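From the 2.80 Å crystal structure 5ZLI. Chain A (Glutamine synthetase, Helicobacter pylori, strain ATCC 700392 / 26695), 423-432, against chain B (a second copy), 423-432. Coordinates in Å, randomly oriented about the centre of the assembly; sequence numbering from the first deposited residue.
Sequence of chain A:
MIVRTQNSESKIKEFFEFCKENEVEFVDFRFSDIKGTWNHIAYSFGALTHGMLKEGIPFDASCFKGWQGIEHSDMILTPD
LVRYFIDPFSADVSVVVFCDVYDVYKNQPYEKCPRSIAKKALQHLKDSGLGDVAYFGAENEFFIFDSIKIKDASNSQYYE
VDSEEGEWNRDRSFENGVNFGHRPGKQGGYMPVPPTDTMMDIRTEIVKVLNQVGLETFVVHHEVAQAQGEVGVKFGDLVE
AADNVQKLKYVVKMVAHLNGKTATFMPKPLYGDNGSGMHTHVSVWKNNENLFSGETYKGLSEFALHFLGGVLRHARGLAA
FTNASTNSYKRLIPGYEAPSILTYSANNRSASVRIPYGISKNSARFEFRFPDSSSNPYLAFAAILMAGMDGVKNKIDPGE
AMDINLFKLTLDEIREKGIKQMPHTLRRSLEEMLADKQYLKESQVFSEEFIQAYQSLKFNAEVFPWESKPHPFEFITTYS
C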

ATOM      1  N   PRO A 423     -20.940  39.022 -31.326  1.00 43.97           N
ATOM      2  CA  PRO A 423     -21.976  38.080 -30.896  1.00 41.32           C
ATOM      3  C   PRO A 423     -21.461  37.235 -29.753  1.00 38.94           C
ATOM      4  O   PRO A 423     -20.276  36.904 -29.681  1.00 36.61           O
ATOM      5  CB  PRO A 423     -22.233  37.225 -32.141  1.00 35.33           C
ATOM      6  CG  PRO A 423     -21.048  37.390 -32.976  1.00 33.58           C
ATOM      7  CD  PRO A 423     -20.450  38.734 -32.684  1.00 36.96           C
ATOM      8  N   HIS A 424     -22.362  36.894 -28.852  1.00 38.88           N
ATOM      9  CA  HIS A 424     -21.932  36.246 -27.634  1.00 38.65           C
ATOM     10  C   HIS A 424     -21.839  34.730 -27.762  1.00 40.56           C
ATOM     11  O   HIS A 424     -21.121  34.106 -26.974  1.00 34.83           O
ATOM     12  CB  HIS A 424     -22.848  36.687 -26.491  1.00 38.17           C
ATOM     13  CG  HIS A 424     -22.665  38.129 -26.123  1.00 47.11           C
ATOM     14  ND1 HIS A 424     -23.619  39.091 -26.366  1.00 49.93           N
ATOM     15  CD2 HIS A 424     -21.620  38.775 -25.548  1.00 49.95           C
ATOM     16  CE1 HIS A 424     -23.176  40.265 -25.951  1.00 49.49           C
ATOM     17  NE2 HIS A 424     -21.967  40.101 -25.449  1.00 52.51           N
ATOM     18  N   THR A 425     -22.537  34.120 -28.720  1.00 27.67           N
ATOM     19  CA  THR A 425     -22.441  32.689 -28.910  1.00 28.79           C
ATOM     20  C   THR A 425     -22.156  32.444 -30.376  1.00 33.76           C
ATOM     21  O   THR A 425     -22.408  33.302 -31.223  1.00 35.83           O
ATOM     22  CB  THR A 425     -23.731  31.931 -28.500  1.00 30.99           C
ATOM     23  OG1 THR A 425     -24.844  32.387 -29.277  1.00 38.36           O
ATOM     24  CG2 THR A 425     -24.046  32.099 -27.007  1.00 24.93           C
ATOM     25  N   LEU A 426     -21.683  31.233 -30.670  1.00 35.57           N
ATOM     26  CA  LEU A 426     -21.473  30.832 -32.060  1.00 33.24           C
ATOM     27  C   LEU A 426     -22.765  30.820 -32.850  1.00 38.06           C
ATOM     28  O   LEU A 426     -22.752  31.019 -34.079  1.00 39.72           O
ATOM     29  CB  LEU A 426     -20.871  29.436 -32.125  1.00 34.59           C
ATOM     30  CG  LEU A 426     -20.583  29.040 -33.565  1.00 31.55           C
ATOM     31  CD1 LEU A 426     -19.646  30.072 -34.160  1.00 29.91           C
ATOM     32  CD2 LEU A 426     -20.012  27.637 -33.635  1.00 32.21           C
ATOM     33  N   ARG A 427     -23.879  30.521 -32.186  1.00 32.50           N
ATOM     34  CA  ARG A 427     -25.131  30.484 -32.911  1.00 30.53           C
ATOM     35  C   ARG A 427     -25.500  31.856 -33.431  1.00 33.59           C
ATOM     36  O   ARG A 427     -25.890  31.989 -34.593  1.00 32.72           O
ATOM     37  CB  ARG A 427     -26.248  29.910 -32.057  1.00 35.81           C
ATOM     38  CG  ARG A 427     -27.553  30.300 -32.645  1.00 36.90           C
ATOM     39  CD  ARG A 427     -28.625  29.505 -32.094  1.00 38.05           C
ATOM     40  NE  ARG A 427     -28.642  28.283 -32.866  1.00 37.74           N
ATOM     41  CZ  ARG A 427     -29.154  27.163 -32.405  1.00 43.70           C
ATOM     42  NH1 ARG A 427     -29.677  27.188 -31.198  1.00 47.80           N
ATOM     43  NH2 ARG A 427     -29.150  26.052 -33.135  1.00 37.59           N
ATOM     44  N   ARG A 428     -25.382  32.900 -32.595  1.00 35.40           N
ATOM     45  CA  ARG A 428     -25.762  34.209 -33.102  1.00 38.34           C
ATOM     46  C   ARG A 428     -24.840  34.605 -34.243  1.00 39.37           C
ATOM     47  O   ARG A 428     -25.298  35.182 -35.234  1.00 43.34           O
ATOM     48  CB  ARG A 428     -25.804  35.266 -31.983  1.00 38.84           C
ATOM     49  CG  ARG A 428     -26.940  36.352 -32.194  1.00 43.53           C
ATOM     50  CD  ARG A 428     -27.281  37.227 -30.940  1.00 50.80           C
ATOM     51  NE  ARG A 428     -26.068  37.785 -30.335  1.00 51.89           N
ATOM     52  CZ  ARG A 428     -25.994  38.504 -29.219  1.00 40.32           C
ATOM     53  NH1 ARG A 428     -24.815  38.913 -28.824  1.00 37.28           N
ATOM     54  NH2 ARG A 428     -27.067  38.810 -28.500  1.00 43.14           N
ATOM     55  N   SER A 429     -23.571  34.203 -34.172  1.00 34.43           N
ATOM     56  CA  SER A 429     -22.624  34.491 -35.247  1.00 36.02           C
ATOM     57  C   SER A 429     -23.048  33.864 -36.566  1.00 38.13           C
ATOM     58  O   SER A 429     -22.767  34.407 -37.642  1.00 34.68           O
ATOM     59  CB  SER A 429     -21.248  33.986 -34.869  1.00 32.07           C
ATOM     60  OG  SER A 429     -20.341  35.043 -34.912  1.00 27.97           O
ATOM     61  N   LEU A 430     -23.645  32.678 -36.505  1.00 36.28           N
ATOM     62  CA  LEU A 430     -24.106  32.023 -37.719  1.00 37.52           C
ATOM     63  C   LEU A 430     -25.385  32.663 -38.246  1.00 39.88           C
ATOM     64  O   LEU A 430     -25.507  32.901 -39.454  1.00 40.02           O
ATOM     65  CB  LEU A 430     -24.327  30.536 -37.452  1.00 39.15           C
ATOM     66  CG  LEU A 430     -23.087  29.714 -37.146  1.00 38.06           C
ATOM     67  CD1 LEU A 430     -23.524  28.394 -36.546  1.00 33.73           C
ATOM     68  CD2 LEU A 430     -22.316  29.492 -38.455  1.00 34.76           C
ATOM     69  N   GLU A 431     -26.340  32.959 -37.356  1.00 38.20           N
ATOM     70  CA  GLU A 431     -27.543  33.677 -37.765  1.00 44.70           C
ATOM     71  C   GLU A 431     -27.152  34.921 -38.568  1.00 44.76           C
ATOM     72  O   GLU A 431     -27.473  35.048 -39.758  1.00 36.10           O
ATOM     73  CB  GLU A 431     -28.373  34.069 -36.516  1.00 37.69           C
ATOM     74  CG  GLU A 431     -29.194  32.927 -35.800  1.00 47.06           C
ATOM     75  CD  GLU A 431     -29.795  33.313 -34.394  1.00 52.18           C
ATOM     76  OE1 GLU A 431     -30.338  32.418 -33.692  1.00 48.98           O
ATOM     77  OE2 GLU A 431     -29.701  34.493 -33.969  1.00 53.87           O
ATOM     78  N   GLU A 432     -26.313  35.764 -37.959  1.00 43.72           N
ATOM     79  CA  GLU A 432     -25.878  36.993 -38.602  1.00 42.20           C
ATOM     80  C   GLU A 432     -25.168  36.693 -39.903  1.00 40.18           C
ATOM     81  O   GLU A 432     -25.325  37.418 -40.890  1.00 50.34           O
ATOM     82  CB  GLU A 432     -24.956  37.782 -37.668  1.00 45.33           C
ATOM     83  CG  GLU A 432     -25.620  38.293 -36.407  1.00 44.35           C
ATOM     84  CD  GLU A 432     -26.119  39.699 -36.571  1.00 50.91           C
ATOM     85  OE1 GLU A 432     -27.096  40.065 -35.878  1.00 50.78           O
ATOM     86  OE2 GLU A 432     -25.548  40.419 -37.425  1.00 55.58           O
TER
ATOM     87  N   PRO B 423     -37.265  28.419 -27.854  1.00 43.16           N
ATOM     88  CA  PRO B 423     -35.938  29.046 -27.887  1.00 37.71           C
ATOM     89  C   PRO B 423     -34.853  28.098 -27.407  1.00 38.21           C
ATOM     90  O   PRO B 423     -35.066  27.228 -26.557  1.00 36.15           O
ATOM     91  CB  PRO B 423     -36.082  30.251 -26.956  1.00 34.89           C
ATOM     92  CG  PRO B 423     -37.281  29.971 -26.146  1.00 39.06           C
ATOM     93  CD  PRO B 423     -38.178  29.090 -26.918  1.00 38.85           C
ATOM     94  N   HIS B 424     -33.676  28.257 -27.991  1.00 38.28           N
ATOM     95  CA  HIS B 424     -32.624  27.294 -27.722  1.00 39.35           C
ATOM     96  C   HIS B 424     -31.793  27.626 -26.500  1.00 37.92           C
ATOM     97  O   HIS B 424     -31.219  26.724 -25.888  1.00 42.04           O
ATOM     98  CB  HIS B 424     -31.681  27.207 -28.905  1.00 38.21           C
ATOM     99  CG  HIS B 424     -32.265  26.548 -30.098  1.00 39.23           C
ATOM    100  ND1 HIS B 424     -32.623  27.252 -31.226  1.00 50.21           N
ATOM    101  CD2 HIS B 424     -32.442  25.241 -30.391  1.00 41.25           C
ATOM    102  CE1 HIS B 424     -33.062  26.408 -32.143  1.00 53.92           C
ATOM    103  NE2 HIS B 424     -32.954  25.180 -31.664  1.00 51.87           N
ATOM    104  N   THR B 425     -31.696  28.884 -26.137  1.00 27.22           N
ATOM    105  CA  THR B 425     -30.936  29.261 -24.974  1.00 29.16           C
ATOM    106  C   THR B 425     -31.798  30.156 -24.105  1.00 31.01           C
ATOM    107  O   THR B 425     -32.761  30.770 -24.580  1.00 29.41           O
ATOM    108  CB  THR B 425     -29.627  29.965 -25.394  1.00 31.74           C
ATOM    109  OG1 THR B 425     -29.916  31.040 -26.301  1.00 31.08           O
ATOM    110  CG2 THR B 425     -28.675  29.014 -26.041  1.00 31.06           C
ATOM    111  N   LEU B 426     -31.413  30.239 -22.829  1.00 24.91           N
ATOM    112  CA  LEU B 426     -32.030  31.188 -21.911  1.00 27.89           C
ATOM    113  C   LEU B 426     -31.789  32.633 -22.336  1.00 34.30           C
ATOM    114  O   LEU B 426     -32.618  33.515 -22.055  1.00 34.41           O
ATOM    115  CB  LEU B 426     -31.489  30.966 -20.505  1.00 30.69           C
ATOM    116  CG  LEU B 426     -31.946  31.933 -19.431  1.00 23.84           C
ATOM    117  CD1 LEU B 426     -33.443  31.935 -19.340  1.00 29.43           C
ATOM    118  CD2 LEU B 426     -31.276  31.494 -18.140  1.00 27.35           C
ATOM    119  N   ARG B 427     -30.655  32.906 -22.990  1.00 29.96           N
ATOM    120  CA  ARG B 427     -30.389  34.265 -23.438  1.00 31.68           C
ATOM    121  C   ARG B 427     -31.436  34.700 -24.455  1.00 39.47           C
ATOM    122  O   ARG B 427     -31.981  35.808 -24.363  1.00 44.42           O
ATOM    123  CB  ARG B 427     -28.991  34.367 -24.046  1.00 34.97           C
ATOM    124  CG  ARG B 427     -28.780  35.635 -24.878  1.00 38.98           C
ATOM    125  CD  ARG B 427     -27.378  35.699 -25.382  1.00 37.09           C
ATOM    126  NE  ARG B 427     -26.489  36.219 -24.368  1.00 45.04           N
ATOM    127  CZ  ARG B 427     -26.185  37.495 -24.261  1.00 52.13           C
ATOM    128  NH1 ARG B 427     -26.709  38.356 -25.116  1.00 57.80           N
ATOM    129  NH2 ARG B 427     -25.361  37.903 -23.313  1.00 49.46           N
ATOM    130  N   ARG B 428     -31.750  33.833 -25.432  1.00 33.18           N
ATOM    131  CA  ARG B 428     -32.763  34.227 -26.394  1.00 34.10           C
ATOM    132  C   ARG B 428     -34.127  34.307 -25.714  1.00 38.23           C
ATOM    133  O   ARG B 428     -34.885  35.237 -25.994  1.00 31.67           O
ATOM    134  CB  ARG B 428     -32.748  33.286 -27.609  1.00 30.73           C
ATOM    135  CG  ARG B 428     -32.911  34.031 -28.960  1.00 31.13           C
ATOM    136  CD  ARG B 428     -32.674  33.136 -30.169  1.00 41.99           C
ATOM    137  NE  ARG B 428     -33.485  31.912 -30.157  1.00 47.49           N
ATOM    138  CZ  ARG B 428     -33.334  30.918 -31.025  1.00 40.77           C
ATOM    139  NH1 ARG B 428     -34.101  29.835 -30.973  1.00 24.53           N
ATOM    140  NH2 ARG B 428     -32.391  31.022 -31.948  1.00 44.69           N
ATOM    141  N   SER B 429     -34.406  33.408 -24.753  1.00 36.22           N
ATOM    142  CA  SER B 429     -35.665  33.442 -24.013  1.00 29.17           C
ATOM    143  C   SER B 429     -35.843  34.741 -23.246  1.00 34.72           C
ATOM    144  O   SER B 429     -36.946  35.294 -23.201  1.00 30.99           O
ATOM    145  CB  SER B 429     -35.715  32.285 -23.035  1.00 27.73           C
ATOM    146  OG  SER B 429     -35.883  31.089 -23.736  1.00 35.80           O
ATOM    147  N   LEU B 430     -34.764  35.266 -22.660  1.00 35.33           N
ATOM    148  CA  LEU B 430     -34.903  36.524 -21.943  1.00 37.63           C
ATOM    149  C   LEU B 430     -35.107  37.662 -22.922  1.00 42.47           C
ATOM    150  O   LEU B 430     -35.967  38.525 -22.706  1.00 43.49           O
ATOM    151  CB  LEU B 430     -33.694  36.780 -21.053  1.00 38.19           C
ATOM    152  CG  LEU B 430     -33.644  35.801 -19.881  1.00 42.52           C
ATOM    153  CD1 LEU B 430     -32.311  35.843 -19.152  1.00 37.64           C
ATOM    154  CD2 LEU B 430     -34.773  36.115 -18.923  1.00 33.12           C
ATOM    155  N   GLU B 431     -34.341  37.663 -24.015  1.00 38.73           N
ATOM    156  CA  GLU B 431     -34.592  38.596 -25.103  1.00 40.38           C
ATOM    157  C   GLU B 431     -36.061  38.528 -25.561  1.00 39.68           C
ATOM    158  O   GLU B 431     -36.752  39.549 -25.633  1.00 32.73           O
ATOM    159  CB  GLU B 431     -33.599  38.284 -26.226  1.00 38.02           C
ATOM    160  CG  GLU B 431     -32.185  38.787 -25.899  1.00 43.69           C
ATOM    161  CD  GLU B 431     -31.076  38.191 -26.778  1.00 48.12           C
ATOM    162  OE1 GLU B 431     -31.364  37.404 -27.719  1.00 38.06           O
ATOM    163  OE2 GLU B 431     -29.898  38.525 -26.511  1.00 52.81           O
ATOM    164  N   GLU B 432     -36.566  37.323 -25.832  1.00 40.66           N
ATOM    165  CA  GLU B 432     -37.955  37.198 -26.262  1.00 41.50           C
ATOM    166  C   GLU B 432     -38.897  37.709 -25.185  1.00 42.31           C
ATOM    167  O   GLU B 432     -39.933  38.308 -25.494  1.00 43.76           O
ATOM    168  CB  GLU B 432     -38.286  35.749 -26.624  1.00 38.99           C
ATOM    169  CG  GLU B 432     -37.406  35.255 -27.754  1.00 40.26           C
ATOM    170  CD  GLU B 432     -37.976  35.465 -29.122  1.00 43.00           C
ATOM    171  OE1 GLU B 432     -39.215  35.514 -29.256  1.00 50.46           O
ATOM    172  OE2 GLU B 432     -37.164  35.638 -30.062  1.00 47.02           O
TER

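This is a small, polar contact between two copies of the same helix start, in which arginine, histidine and glutamate side chains pair reciprocally across a nearly twofold arrangement while the backbones stay well apart. Each stretch enters through a short loop and becomes helical at Leu426. The two helix axes come no closer than 12.6 Å, with 63° between their N-to-C directions, so there is no tight helix-to-helix packing. The register shows the symmetry: the CA of Arg428(A) lies 9.7 Å from the CA of Arg428(B), and the CA of His424(A) is 9.6 Å from that of Arg427(B), matched by 9.7 Å between the CA atoms of Arg427(A) and His424(B). Long side chains must bridge such gaps, and together they bury 350 Å², counting both sides.

Each helix is capped by threonine. Thr425(A) OG1 accepts a weak bond from Arg428(A) N at 3.4 Å, and Thr425(B) OG1 does the same for Arg428(B) N at 3.5 Å. The short hydroxyl side chain suits this place because the first turn of a helix has backbone NH groups with no preceding carbonyl to receive them.

The facing residues follow helical spacing. Positions 427, 428 and 431 fall on one side of the helix, and His424 from the loop joins them; all four direct their CA-to-CB bonds toward the partner. Leu426 and Leu430 of both chains are buried but out of reach of the other stretch, so their hydrophobic side chains take no part here.

The charge pairing is clearest between Arg428 and Glu431. Arg428(B) NH2 makes a salt bridge to Glu431(A) OE1 at 3.0 Å, including a weak hydrogen bond. The carboxylate oxygen lies at the guanidinium edge, near its plane, where the N-H bonds point. The reciprocal salt bridge, from Arg428(A) NH2 to Glu431(B) OE2, is longer, at 3.5 Å, and is not accompanied by a hydrogen bond. Glu431(B) OE2 also forms a salt bridge with Arg427(B) NH1 of its own helix, at 3.5 Å with a weak hydrogen bond, as the four-residue spacing allows. This shared carboxylate helps offset the approach of two like charges, Arg428(A) NH2 and Arg427(B) NH1, 3.4 Å apart.

Arginine and histidine meet differently. The Arg427(B) guanidinium lies over one face of the His424(A) ring, with NH1 3.4 Å from ND1, an angle too poor for a hydrogen bond. A flat cation can rest against an aromatic face in this way. In the reciprocal pair, Arg427(A) NH1 also lies over a face of the His424(B) ring, though the modelled approach is too close to interpret in detail. Each histidine is tied to its own helix as well: Arg428(A) NH1 gives a weak hydrogen bond to His424(A) ND1 at 2.7 Å, and Arg428(B) NH1 gives one to His424(B) ND1 at 3.0 Å. Arg428 thus links the imidazole within its chain to the carboxylate across the contact.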